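PDB 3V7D: cell division control protein 4 from Saccharomyces cerevisiae, which recognises phosphorylated proteins such as SIC1 as the substrate-binding F-box subunit of an SCF ubiquitin ligase, directing their ubiquitination and degradation. Local coordinates for residues 207-212 against 218-223; 183-188 against 230-235; 166-169 against 175-178; 290-295 against 323-328. The protein carries 1 engineered substitution. One frame throughout, in Å; residues are numbered along the deposited sequence.

Contact 1 (207-212 against 218-223); sequences RCLDIV and KYIVTG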
loop_
_atom_site.group_PDB
_atom_site.type_symbol
_atom_site.label_atom_id
_atom_site.label_comp_id
_atom_site.label_asym_id
_atom_site.label_seq_id
_atom_site.Cartn_x
_atom_site.Cartn_y
_atom_site.Cartn_z
ATOM N N ARG B 207 -8.222 -21.817 -17.738
ATOM C CA ARG B 207 -8.238 -20.412 -18.142
ATOM C C ARG B 207 -7.662 -19.466 -17.093
ATOM O O ARG B 207 -7.098 -18.426 -17.429
ATOM C CB ARG B 207 -9.663 -19.979 -18.490
ATOM C CG ARG B 207 -9.744 -18.628 -19.173
ATOM C CD ARG B 207 -8.937 -18.627 -20.458
ATOM N NE ARG B 207 -8.992 -17.341 -21.144
ATOM C CZ ARG B 207 -8.169 -16.328 -20.896
ATOM N NH1 ARG B 207 -7.224 -16.448 -19.970
ATOM N NH2 ARG B 207 -8.289 -15.194 -21.574
ATOM N N CYS B 208 -7.809 -19.827 -15.825
ATOM C CA CYS B 208 -7.398 -18.959 -14.731
ATOM C C CYS B 208 -7.127 -19.809 -13.500
ATOM O O CYS B 208 -7.503 -20.982 -13.466
ATOM C CB CYS B 208 -8.504 -17.944 -14.426
ATOM S SG CYS B 208 -10.094 -18.699 -13.929
ATOM N N LEU B 209 -6.480 -19.223 -12.495
ATOM C CA LEU B 209 -6.219 -19.939 -11.248
ATOM C C LEU B 209 -5.767 -19.026 -10.109
ATOM O O LEU B 209 -5.249 -17.932 -10.340
ATOM C CB LEU B 209 -5.212 -21.080 -11.465
ATOM C CG LEU B 209 -3.715 -20.802 -11.591
ATOM C CD1 LEU B 209 -3.029 -21.032 -10.262
ATOM C CD2 LEU B 209 -3.098 -21.692 -12.656
ATOM N N ASP B 210 -5.976 -19.486 -8.879
ATOM C CA ASP B 210 -5.514 -18.777 -7.692
ATOM C C ASP B 210 -5.070 -19.790 -6.645
ATOM O O ASP B 210 -5.437 -20.962 -6.717
ATOM C CB ASP B 210 -6.627 -17.899 -7.118
ATOM C CG ASP B 210 -6.096 -16.759 -6.260
ATOM O OD1 ASP B 210 -4.888 -16.759 -5.930
ATOM O OD2 ASP B 210 -6.893 -15.863 -5.913
ATOM N N ILE B 211 -4.279 -19.336 -5.677
ATOM C CA ILE B 211 -3.861 -20.180 -4.565
ATOM C C ILE B 211 -4.257 -19.537 -3.245
ATOM O O ILE B 211 -3.958 -18.366 -3.005
ATOM C CB ILE B 211 -2.340 -20.405 -4.554
ATOM C CG1 ILE B 211 -1.873 -21.019 -5.877
ATOM C CG2 ILE B 211 -1.942 -21.295 -3.379
ATOM C CD1 ILE B 211 -0.374 -21.227 -5.949
ATOM N N VAL B 212 -4.933 -20.295 -2.389
ATOM C CA VAL B 212 -5.351 -19.770 -1.095
ATOM C C VAL B 212 -4.762 -20.591 0.041
ATOM O O VAL B 212 -4.413 -21.756 -0.144
ATOM C CB VAL B 212 -6.880 -19.745 -0.963
ATOM C CG1 VAL B 212 -7.490 -18.901 -2.071
ATOM C CG2 VAL B 212 -7.444 -21.164 -0.988
ATOM N N LYS B 218 -2.188 -24.785 1.944
ATOM C CA LYS B 218 -2.388 -24.111 0.665
ATOM C C LYS B 218 -3.185 -24.969 -0.318
ATOM O O LYS B 218 -2.921 -26.162 -0.482
ATOM C CB LYS B 218 -1.049 -23.680 0.060
ATOM C CG LYS B 218 -0.305 -22.636 0.887
ATOM C CD LYS B 218 0.776 -21.947 0.068
ATOM C CE LYS B 218 1.510 -20.890 0.880
ATOM N NZ LYS B 218 2.280 -19.952 0.007
ATOM N N TYR B 219 -4.173 -24.346 -0.953
ATOM C CA TYR B 219 -5.005 -25.010 -1.947
ATOM C C TYR B 219 -4.876 -24.319 -3.300
ATOM O O TYR B 219 -4.747 -23.096 -3.374
ATOM C CB TYR B 219 -6.476 -24.994 -1.520
ATOM C CG TYR B 219 -6.771 -25.715 -0.222
ATOM C CD1 TYR B 219 -6.655 -25.062 0.999
ATOM C CD2 TYR B 219 -7.178 -27.047 -0.218
ATOM C CE1 TYR B 219 -6.926 -25.714 2.187
ATOM C CE2 TYR B 219 -7.452 -27.708 0.967
ATOM C CZ TYR B 219 -7.324 -27.036 2.167
ATOM O OH TYR B 219 -7.593 -27.682 3.353
ATOM N N ILE B 220 -4.918 -25.102 -4.371
ATOM C CA ILE B 220 -4.979 -24.542 -5.713
ATOM C C ILE B 220 -6.419 -24.580 -6.213
ATOM O O ILE B 220 -7.107 -25.588 -6.060
ATOM C CB ILE B 220 -4.105 -25.335 -6.695
ATOM C CG1 ILE B 220 -2.701 -25.535 -6.128
ATOM C CG2 ILE B 220 -4.050 -24.636 -8.041
ATOM C CD1 ILE B 220 -1.844 -26.461 -6.967
ATOM N N VAL B 221 -6.872 -23.479 -6.801
ATOM C CA VAL B 221 -8.203 -23.407 -7.392
ATOM C C VAL B 221 -8.073 -23.003 -8.854
ATOM O O VAL B 221 -7.524 -21.947 -9.159
ATOM C CB VAL B 221 -9.084 -22.374 -6.669
ATOM C CG1 VAL B 221 -10.527 -22.479 -7.145
ATOM C CG2 VAL B 221 -9.001 -22.572 -5.167
ATOM N N THR B 222 -8.574 -23.840 -9.755
ATOM C CA THR B 222 -8.382 -23.610 -11.184
ATOM C C THR B 222 -9.696 -23.517 -11.947
ATOM O O THR B 222 -10.505 -24.443 -11.921
ATOM C CB THR B 222 -7.507 -24.717 -11.825
ATOM O OG1 THR B 222 -8.136 -25.995 -11.648
ATOM C CG2 THR B 222 -6.128 -24.744 -11.187
ATOM N N GLY B 223 -9.898 -22.397 -12.633
ATOM C CA GLY B 223 -11.067 -22.214 -13.474
ATOM C C GLY B 223 -10.771 -22.633 -14.903
ATOM O O GLY B 223 -9.668 -22.412 -15.408
#
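V212 and Y219 form an antiparallel hydrogen-bonded pair in the hairpin 206-213/218-224 of repeat WD 3. Y219 N reaches V212 O at 2.7 Å. Beyond the backbone, V212 CG2 meets Y219 CB at 4.0 Å. With CG1 anti to the carbonyl carbon (chi1 -58°), V212 CG2 falls between the backbone N and the carbonyl carbon, and the two side chains pass at a slant. V221 pairs with D210 in the same way. V221 N bonds to D210 O at 2.9 Å, and V221 CB lies 3.9 Å from D210 O. At the far end G223 faces both R207 and C208, a classic beta bulge. G223 O takes two bonds, from R207 N (2.8 Å) and C208 N (3.2 Å). C208 SG lies over the glycine, 3.7 Å from G223 CA. R207 reaches away from the hairpin, and its NH2 is hydrogen-bonded to a modified side chain of the bound peptide. L209, I211 and I220 pack on strands 165-170 and 175-180 of WD 2. On the opposite face D210 OD2 accepts a bond from G278 N. Strand 229-233 continues the sheet beside 218-224.

Contact 2 (183-188 against 230-235); sequences RTVRVW and HVWKLP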
loop_
_atom_site.group_PDB
_atom_site.type_symbol
_atom_site.label_atom_id
_atom_site.label_comp_id
_atom_site.label_asym_id
_atom_site.label_seq_id
_atom_site.Cartn_x
_atom_site.Cartn_y
_atom_site.Cartn_z
ATOM N N ARG B 183 -5.090 -28.702 -20.802
ATOM C CA ARG B 183 -6.057 -29.077 -19.766
ATOM C C ARG B 183 -5.416 -29.538 -18.455
ATOM O O ARG B 183 -6.111 -29.975 -17.535
ATOM C CB ARG B 183 -7.044 -30.127 -20.289
ATOM C CG ARG B 183 -7.675 -29.759 -21.621
ATOM C CD ARG B 183 -8.426 -30.930 -22.232
ATOM N NE ARG B 183 -8.895 -30.615 -23.578
ATOM C CZ ARG B 183 -9.502 -31.485 -24.380
ATOM N NH1 ARG B 183 -9.715 -32.729 -23.974
ATOM N NH2 ARG B 183 -9.895 -31.107 -25.589
ATOM N N THR B 184 -4.096 -29.420 -18.359
ATOM C CA THR B 184 -3.397 -29.844 -17.152
ATOM C C THR B 184 -3.091 -28.690 -16.199
ATOM O O THR B 184 -3.001 -27.530 -16.603
ATOM C CB THR B 184 -2.080 -30.560 -17.487
ATOM O OG1 THR B 184 -1.165 -29.630 -18.081
ATOM C CG2 THR B 184 -2.330 -31.718 -18.446
ATOM N N VAL B 185 -2.943 -29.029 -14.925
ATOM C CA VAL B 185 -2.451 -28.099 -13.924
ATOM C C VAL B 185 -1.094 -28.623 -13.474
ATOM O O VAL B 185 -0.976 -29.778 -13.065
ATOM C CB VAL B 185 -3.394 -28.025 -12.715
ATOM C CG1 VAL B 185 -2.852 -27.060 -11.679
ATOM C CG2 VAL B 185 -4.795 -27.618 -13.154
ATOM N N ARG B 186 -0.067 -27.787 -13.565
ATOM C CA ARG B 186 1.283 -28.234 -13.246
ATOM C C ARG B 186 1.918 -27.466 -12.091
ATOM O O ARG B 186 1.791 -26.245 -11.992
ATOM C CB ARG B 186 2.176 -28.163 -14.484
ATOM C CG ARG B 186 2.058 -29.367 -15.407
ATOM C CD ARG B 186 2.954 -29.197 -16.621
ATOM N NE ARG B 186 3.151 -30.441 -17.360
ATOM C CZ ARG B 186 2.319 -30.896 -18.291
ATOM N NH1 ARG B 186 1.223 -30.217 -18.593
ATOM N NH2 ARG B 186 2.582 -32.035 -18.915
ATOM N N VAL B 187 2.595 -28.201 -11.217
ATOM C CA VAL B 187 3.336 -27.612 -10.112
ATOM C C VAL B 187 4.821 -27.687 -10.441
ATOM O O VAL B 187 5.309 -28.731 -10.871
ATOM C CB VAL B 187 3.075 -28.369 -8.796
ATOM C CG1 VAL B 187 3.854 -27.737 -7.649
ATOM C CG2 VAL B 187 1.584 -28.402 -8.488
ATOM N N TRP B 188 5.534 -26.583 -10.246
ATOM C CA TRP B 188 6.945 -26.523 -10.601
ATOM C C TRP B 188 7.809 -26.117 -9.414
ATOM O O TRP B 188 7.372 -25.366 -8.539
ATOM C CB TRP B 188 7.170 -25.522 -11.738
ATOM C CG TRP B 188 6.270 -25.699 -12.925
ATOM C CD1 TRP B 188 4.958 -25.343 -13.017
ATOM C CD2 TRP B 188 6.628 -26.246 -14.201
ATOM N NE1 TRP B 188 4.471 -25.645 -14.265
ATOM C CE2 TRP B 188 5.478 -26.202 -15.013
ATOM C CE3 TRP B 188 7.807 -26.778 -14.733
ATOM C CZ2 TRP B 188 5.471 -26.664 -16.325
ATOM C CZ3 TRP B 188 7.797 -27.239 -16.038
ATOM C CH2 TRP B 188 6.638 -27.177 -16.820
ATOM N N HIS B 230 -11.733 -26.648 -10.347
ATOM C CA HIS B 230 -11.194 -27.777 -9.605
ATOM C C HIS B 230 -10.399 -27.267 -8.415
ATOM O O HIS B 230 -9.709 -26.254 -8.513
ATOM C CB HIS B 230 -10.303 -28.638 -10.501
ATOM C CG HIS B 230 -11.058 -29.546 -11.421
ATOM N ND1 HIS B 230 -12.190 -29.149 -12.101
ATOM C CD2 HIS B 230 -10.837 -30.835 -11.780
ATOM C CE1 HIS B 230 -12.633 -30.153 -12.837
ATOM N NE2 HIS B 230 -11.830 -31.187 -12.661
ATOM N N VAL B 231 -10.501 -27.961 -7.287
ATOM C CA VAL B 231 -9.733 -27.594 -6.102
ATOM C C VAL B 231 -8.689 -28.670 -5.791
ATOM O O VAL B 231 -8.992 -29.864 -5.796
ATOM C CB VAL B 231 -10.644 -27.342 -4.876
ATOM C CG1 VAL B 231 -9.815 -26.906 -3.676
ATOM C CG2 VAL B 231 -11.698 -26.288 -5.202
ATOM N N TRP B 232 -7.454 -28.244 -5.545
ATOM C CA TRP B 232 -6.369 -29.171 -5.252
ATOM C C TRP B 232 -5.529 -28.672 -4.084
ATOM O O TRP B 232 -5.361 -27.466 -3.904
ATOM C CB TRP B 232 -5.447 -29.369 -6.461
ATOM C CG TRP B 232 -6.061 -29.136 -7.803
ATOM C CD1 TRP B 232 -6.431 -27.937 -8.344
ATOM C CD2 TRP B 232 -6.325 -30.122 -8.801
ATOM N NE1 TRP B 232 -6.934 -28.123 -9.610
ATOM C CE2 TRP B 232 -6.878 -29.463 -9.915
ATOM C CE3 TRP B 232 -6.162 -31.511 -8.860
ATOM C CZ2 TRP B 232 -7.264 -30.135 -11.072
ATOM C CZ3 TRP B 232 -6.548 -32.182 -10.008
ATOM C CH2 TRP B 232 -7.094 -31.495 -11.097
ATOM N N LYS B 233 -4.999 -29.601 -3.294
ATOM C CA LYS B 233 -4.018 -29.251 -2.276
ATOM C C LYS B 233 -2.663 -29.032 -2.938
ATOM O O LYS B 233 -2.283 -29.779 -3.837
ATOM C CB LYS B 233 -3.918 -30.345 -1.212
ATOM C CG LYS B 233 -5.157 -30.463 -0.336
ATOM C CD LYS B 233 -4.984 -31.517 0.743
ATOM C CE LYS B 233 -4.913 -32.908 0.144
ATOM N NZ LYS B 233 -6.206 -33.314 -0.474
ATOM N N LEU B 234 -1.949 -27.995 -2.506
ATOM C CA LEU B 234 -0.592 -27.745 -2.986
ATOM C C LEU B 234 0.379 -28.657 -2.247
ATOM O O LEU B 234 0.480 -28.595 -1.023
ATOM C CB LEU B 234 -0.199 -26.282 -2.767
ATOM C CG LEU B 234 1.213 -25.882 -3.212
ATOM C CD1 LEU B 234 1.337 -25.910 -4.729
ATOM C CD2 LEU B 234 1.593 -24.512 -2.662
ATOM N N PRO B 235 1.083 -29.522 -2.990
ATOM C CA PRO B 235 2.033 -30.485 -2.417
ATOM C C PRO B 235 3.149 -29.819 -1.611
ATOM O O PRO B 235 3.645 -28.755 -1.988
ATOM C CB PRO B 235 2.611 -31.176 -3.653
ATOM C CG PRO B 235 1.540 -31.045 -4.687
ATOM C CD PRO B 235 0.926 -29.700 -4.444
#
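T222 OG1 is gripped by two groups, W232 NE1 and H202 NE2, and the bond to NE1 helps to set the indole of W232 that V185 touches. A histidine, a hydroxyl residue and a tryptophan joined in this way belong to the structural hydrogen-bond network of WD40 repeats. Here the network lies in WD 3, while V185 belongs to WD 2, so the contact joins two neighbouring blades of the beta-propeller. No hydrogen bond crosses between 183-188 and 230-235. The contact is apolar and buried. V185 CG2 approaches W232 CZ2 at 4.1 Å, with NE1 next at 4.2 Å. The methyl thus sits near the part of the indole where the two rings join on the nitrogen side. It comes in obliquely. This branch is anti to the carbonyl carbon of V185, while CG1 is anti to the backbone N (chi1 179°). The indole has aromatic neighbours too. F199 meets it with planes about 20° apart, and F262 meets it edge-to-face. W232 therefore sits among apolar groups, with its one polar atom satisfied by T222.

The second patch lies where the chain leaves strand 229-233. L234 and P235 follow that strand and come against V187, two residues beyond V185 on the same side of its strand. V177 of strand 175-180 also packs against L234. The two methyls of V187 share the work: CG1 meets L234 CD1 at 4.3 Å, and CG2 meets P235 CD at the same distance.

Contact 3 (166-169 against 175-178); sequences WALK and ILVS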
loop_
_atom_site.group_PDB
_atom_site.type_symbol
_atom_site.label_atom_id
_atom_site.label_comp_id
_atom_site.label_asym_id
_atom_site.label_seq_id
_atom_site.Cartn_x
_atom_site.Cartn_y
_atom_site.Cartn_z
ATOM N N TRP B 166 -1.449 -20.290 -20.004
ATOM C CA TRP B 166 -2.339 -19.137 -19.928
ATOM C C TRP B 166 -2.639 -18.668 -18.507
ATOM O O TRP B 166 -3.349 -17.683 -18.310
ATOM C CB TRP B 166 -3.632 -19.409 -20.700
ATOM C CG TRP B 166 -3.440 -19.310 -22.175
ATOM C CD1 TRP B 166 -2.990 -20.290 -23.010
ATOM C CD2 TRP B 166 -3.672 -18.159 -22.995
ATOM N NE1 TRP B 166 -2.937 -19.824 -24.301
ATOM C CE2 TRP B 166 -3.350 -18.519 -24.319
ATOM C CE3 TRP B 166 -4.127 -16.862 -22.737
ATOM C CZ2 TRP B 166 -3.466 -17.626 -25.384
ATOM C CZ3 TRP B 166 -4.243 -15.977 -23.795
ATOM C CH2 TRP B 166 -3.912 -16.363 -25.103
ATOM N N ALA B 167 -2.087 -19.364 -17.520
ATOM C CA ALA B 167 -2.258 -18.958 -16.129
ATOM C C ALA B 167 -1.054 -19.361 -15.284
ATOM O O ALA B 167 -0.545 -20.478 -15.404
ATOM C CB ALA B 167 -3.540 -19.543 -15.557
ATOM N N LEU B 168 -0.602 -18.437 -14.443
ATOM C CA LEU B 168 0.557 -18.653 -13.582
ATOM C C LEU B 168 0.297 -18.099 -12.193
ATOM O O LEU B 168 -0.284 -17.026 -12.051
ATOM C CB LEU B 168 1.784 -17.936 -14.145
ATOM C CG LEU B 168 2.640 -18.597 -15.217
ATOM C CD1 LEU B 168 3.810 -17.681 -15.541
ATOM C CD2 LEU B 168 3.126 -19.958 -14.749
ATOM N N LYS B 169 0.747 -18.815 -11.170
ATOM C CA LYS B 169 0.657 -18.308 -9.807
ATOM C C LYS B 169 1.840 -18.774 -8.976
ATOM O O LYS B 169 2.056 -19.972 -8.793
ATOM C CB LYS B 169 -0.648 -18.741 -9.143
ATOM C CG LYS B 169 -0.982 -17.982 -7.865
ATOM C CD LYS B 169 -1.471 -16.576 -8.172
ATOM C CE LYS B 169 -1.884 -15.844 -6.905
ATOM N NZ LYS B 169 -2.638 -14.584 -7.201
ATOM N N ILE B 175 8.292 -22.238 -5.660
ATOM C CA ILE B 175 7.259 -23.146 -6.149
ATOM C C ILE B 175 6.215 -22.347 -6.919
ATOM O O ILE B 175 5.795 -21.281 -6.472
ATOM C CB ILE B 175 6.562 -23.886 -4.985
ATOM C CG1 ILE B 175 7.582 -24.652 -4.141
ATOM C CG2 ILE B 175 5.483 -24.822 -5.508
ATOM C CD1 ILE B 175 8.217 -25.826 -4.860
ATOM N N LEU B 176 5.799 -22.852 -8.077
ATOM C CA LEU B 176 4.770 -22.170 -8.855
ATOM C C LEU B 176 3.787 -23.136 -9.514
ATOM O O LEU B 176 4.108 -24.297 -9.762
ATOM C CB LEU B 176 5.401 -21.242 -9.898
ATOM C CG LEU B 176 6.115 -21.874 -11.094
ATOM C CD1 LEU B 176 5.274 -21.726 -12.345
ATOM C CD2 LEU B 176 7.483 -21.246 -11.302
ATOM N N VAL B 177 2.586 -22.638 -9.796
ATOM C CA VAL B 177 1.538 -23.438 -10.417
ATOM C C VAL B 177 1.141 -22.839 -11.762
ATOM O O VAL B 177 1.034 -21.618 -11.894
ATOM C CB VAL B 177 0.294 -23.515 -9.509
ATOM C CG1 VAL B 177 -0.745 -24.457 -10.097
ATOM C CG2 VAL B 177 0.690 -23.962 -8.111
ATOM N N SER B 178 0.923 -23.696 -12.759
ATOM C CA SER B 178 0.548 -23.238 -14.096
ATOM C C SER B 178 -0.720 -23.912 -14.631
ATOM O O SER B 178 -1.048 -25.027 -14.247
ATOM C CB SER B 178 1.698 -23.469 -15.079
ATOM O OG SER B 178 2.007 -24.851 -15.186
#
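The flat groups that meet between 166-169 and 175-178 are peptide groups, and K169 and V177 link them by two backbone bonds. K169 N lies in the plane of the V177 carbonyl, 2.9 Å from V177 O. In return V177 N reaches K169 O, also at 2.9 Å, but tilted 24° from that carbonyl's plane. This antiparallel hydrogen-bonded pair lies in the beta hairpin that opens the WD 2 blade of the propeller. The next pair, L168 with S178, is non-hydrogen-bonded. There the backbone is joined by CA-H...O contacts: S178 CA lies 3.2 Å from A167 O, and L168 CA lies 3.4 Å from V177 O. Further along, W166 and A167 both face G179, a classic beta bulge. The W166 side chain starts off away from the partner strand. Its indole packs on an apolar side chain of the bound peptide, and its NE1 is hydrogen-bonded to D140 OD1.

The two faces differ. On one, V177 packs on I211, and K169 sends its amine out towards D210 OD1 in a long, weak ion pair. The chain bends at chi2 (75°), which carries the amine away from the hairpin. On the other face S178 OG is bound by H161 NE2 and W188 NE1, and L168 lies against C127 and Q129 of strand 125-131, in the preceding blade. L168 CG is anti to its carbonyl carbon (chi1 -84°). From there one methyl spans two residues of the partner strand: L168 CD2 is 3.8 Å from S178 CB and 3.7 Å from L176 CD1.

Contact 4 (290-295 against 323-328); sequences NTLIVW and KRCISA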
loop_
_atom_site.group_PDB
_atom_site.type_symbol
_atom_site.label_atom_id
_atom_site.label_comp_id
_atom_site.label_asym_id
_atom_site.label_seq_id
_atom_site.Cartn_x
_atom_site.Cartn_y
_atom_site.Cartn_z
ATOM N N ASN B 290 -22.275 -14.529 -17.440
ATOM C CA ASN B 290 -22.702 -13.258 -16.834
ATOM C C ASN B 290 -22.924 -13.296 -15.319
ATOM O O ASN B 290 -23.496 -12.366 -14.751
ATOM C CB ASN B 290 -23.956 -12.690 -17.519
ATOM C CG ASN B 290 -23.906 -12.810 -19.024
ATOM O OD1 ASN B 290 -22.862 -13.114 -19.601
ATOM N ND2 ASN B 290 -25.040 -12.565 -19.675
ATOM N N THR B 291 -22.477 -14.362 -14.667
ATOM C CA THR B 291 -22.683 -14.503 -13.231
ATOM C C THR B 291 -21.376 -14.762 -12.495
ATOM O O THR B 291 -20.383 -15.191 -13.086
ATOM C CB THR B 291 -23.632 -15.674 -12.904
ATOM O OG1 THR B 291 -22.968 -16.919 -13.165
ATOM C CG2 THR B 291 -24.910 -15.591 -13.733
ATOM N N LEU B 292 -21.387 -14.505 -11.193
ATOM C CA LEU B 292 -20.280 -14.904 -10.343
ATOM C C LEU B 292 -20.788 -15.841 -9.262
ATOM O O LEU B 292 -21.958 -15.790 -8.887
ATOM C CB LEU B 292 -19.614 -13.693 -9.696
ATOM C CG LEU B 292 -19.085 -12.616 -10.640
ATOM C CD1 LEU B 292 -20.102 -11.493 -10.774
ATOM C CD2 LEU B 292 -17.762 -12.097 -10.129
ATOM N N ILE B 293 -19.906 -16.698 -8.762
ATOM C CA ILE B 293 -20.262 -17.560 -7.648
ATOM C C ILE B 293 -19.251 -17.418 -6.519
ATOM O O ILE B 293 -18.041 -17.389 -6.754
ATOM C CB ILE B 293 -20.382 -19.042 -8.078
ATOM C CG1 ILE B 293 -21.453 -19.197 -9.161
ATOM C CG2 ILE B 293 -20.735 -19.908 -6.887
ATOM C CD1 ILE B 293 -21.709 -20.636 -9.580
ATOM N N VAL B 294 -19.757 -17.299 -5.296
ATOM C CA VAL B 294 -18.911 -17.269 -4.113
ATOM C C VAL B 294 -18.874 -18.663 -3.508
ATOM O O VAL B 294 -19.902 -19.192 -3.091
ATOM C CB VAL B 294 -19.443 -16.283 -3.064
ATOM C CG1 VAL B 294 -18.483 -16.195 -1.887
ATOM C CG2 VAL B 294 -19.664 -14.914 -3.688
ATOM N N TRP B 295 -17.688 -19.261 -3.471
ATOM C CA TRP B 295 -17.546 -20.639 -3.016
ATOM C C TRP B 295 -16.936 -20.732 -1.622
ATOM O O TRP B 295 -16.213 -19.836 -1.185
ATOM C CB TRP B 295 -16.672 -21.434 -3.985
ATOM C CG TRP B 295 -17.098 -21.378 -5.422
ATOM C CD1 TRP B 295 -16.664 -20.498 -6.373
ATOM C CD2 TRP B 295 -18.019 -22.256 -6.079
ATOM N NE1 TRP B 295 -17.267 -20.768 -7.578
ATOM C CE2 TRP B 295 -18.101 -21.846 -7.424
ATOM C CE3 TRP B 295 -18.789 -23.344 -5.659
ATOM C CZ2 TRP B 295 -18.924 -22.482 -8.351
ATOM C CZ3 TRP B 295 -19.604 -23.977 -6.580
ATOM C CH2 TRP B 295 -19.666 -23.543 -7.909
ATOM N N LYS B 323 -14.853 -7.834 3.130
ATOM C CA LYS B 323 -15.824 -8.888 2.835
ATOM C C LYS B 323 -16.768 -8.463 1.717
ATOM O O LYS B 323 -17.988 -8.436 1.888
ATOM C CB LYS B 323 -16.610 -9.292 4.087
ATOM C CG LYS B 323 -15.755 -9.908 5.184
ATOM C CD LYS B 323 -16.619 -10.578 6.242
ATOM C CE LYS B 323 -17.396 -11.756 5.664
ATOM N NZ LYS B 323 -16.533 -12.952 5.426
ATOM N N ARG B 324 -16.184 -8.117 0.575
ATOM C CA ARG B 324 -16.946 -7.694 -0.589
ATOM C C ARG B 324 -16.421 -8.361 -1.849
ATOM O O ARG B 324 -15.313 -8.894 -1.871
ATOM C CB ARG B 324 -16.855 -6.178 -0.769
ATOM C CG ARG B 324 -17.456 -5.358 0.355
ATOM C CD ARG B 324 -17.150 -3.882 0.141
ATOM N NE ARG B 324 -17.611 -3.054 1.251
ATOM C CZ ARG B 324 -17.325 -1.762 1.382
ATOM N NH1 ARG B 324 -16.576 -1.150 0.474
ATOM N NH2 ARG B 324 -17.787 -1.085 2.423
ATOM N N CYS B 325 -17.229 -8.322 -2.901
ATOM C CA CYS B 325 -16.783 -8.771 -4.205
ATOM C C CYS B 325 -16.921 -7.656 -5.226
ATOM O O CYS B 325 -17.925 -6.937 -5.253
ATOM C CB CYS B 325 -17.582 -9.983 -4.677
ATOM S SG CYS B 325 -17.222 -10.408 -6.398
ATOM N N ILE B 326 -15.906 -7.525 -6.066
ATOM C CA ILE B 326 -15.922 -6.559 -7.153
ATOM C C ILE B 326 -15.911 -7.327 -8.465
ATOM O O ILE B 326 -15.105 -8.243 -8.643
ATOM C CB ILE B 326 -14.687 -5.649 -7.086
ATOM C CG1 ILE B 326 -14.598 -4.996 -5.708
ATOM C CG2 ILE B 326 -14.731 -4.603 -8.191
ATOM C CD1 ILE B 326 -13.183 -4.722 -5.255
ATOM N N SER B 327 -16.813 -6.970 -9.374
ATOM C CA SER B 327 -16.934 -7.681 -10.644
ATOM C C SER B 327 -16.898 -6.719 -11.823
ATOM O O SER B 327 -17.489 -5.642 -11.771
ATOM C CB SER B 327 -18.225 -8.504 -10.677
ATOM O OG SER B 327 -19.371 -7.676 -10.563
ATOM N N ALA B 328 -16.197 -7.108 -12.884
ATOM C CA ALA B 328 -16.077 -6.258 -14.066
ATOM C C ALA B 328 -16.579 -7.008 -15.285
ATOM O O ALA B 328 -16.258 -8.181 -15.474
ATOM C CB ALA B 328 -14.635 -5.808 -14.263
#
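Two adjacent blades of the WD40 beta-propeller pack together here, strand 292-296 of WD 4 against strand 324-329 of WD 5. L292 carries the contact. Its side chain projects from its own sheet on to S327 and C325, and no hydrogen bond crosses the contact. Both methyls of L292 touch S327 CB, CD1 at 3.5 Å and CD2 at 3.7 Å, so the isobutyl fork straddles that carbon. CD2 also lies 4.1 Å from C325 SG. With SG anti to the backbone N (chi1 171°), C325 turns its sulfur to that methyl. S327 presents its carbon to the leucine and spends its oxygen on its own blade. S327 OG is bound by H309 NE2 and W337 NE1, and L292 CD1 stays 3.9 Å from it. These bonds fix the rotation of the serine hydroxyl. V284, L306, I313 and T316 also touch L292, so it is buried among mostly apolar side chains of both blades. With an alanine here both methyls are lost, and S327 CB and C325 SG would probably be left facing a gap between the sheets. Within WD 4, I293 CG2 lies over the centre of the W295 ring, 3.3 Å above its plane. W295 NE1 is bonded to S285 OG, as S327 OG is to W337 NE1 in WD 5. An apolar seam between blades, beside a serine-tryptophan bond within each, is typical of the WD40 propeller.

In the fold
All four contacts lie in the WD40 propeller, not in the F-box part of the chain. Contact 3 comes first and closes before contact 2 opens. Contact 1 is nested inside the loop that contact 2 closes, and contact 4 follows. Contacts 1 and 3 are hairpins within WD 3 and WD 2. Contact 2 ties those two blades together, and it shares a sheet with each hairpin. These three centres lie 8 to 9 Å apart. Contact 4 joins WD 4 to WD 5, its centre about 15 Å from that of contact 1 and 22 to 23 Å from the others. R207, R183 and W166, from the first three contacts, reach the bound peptide, consistent with a phosphopeptide-recognition surface carried on the packed blades.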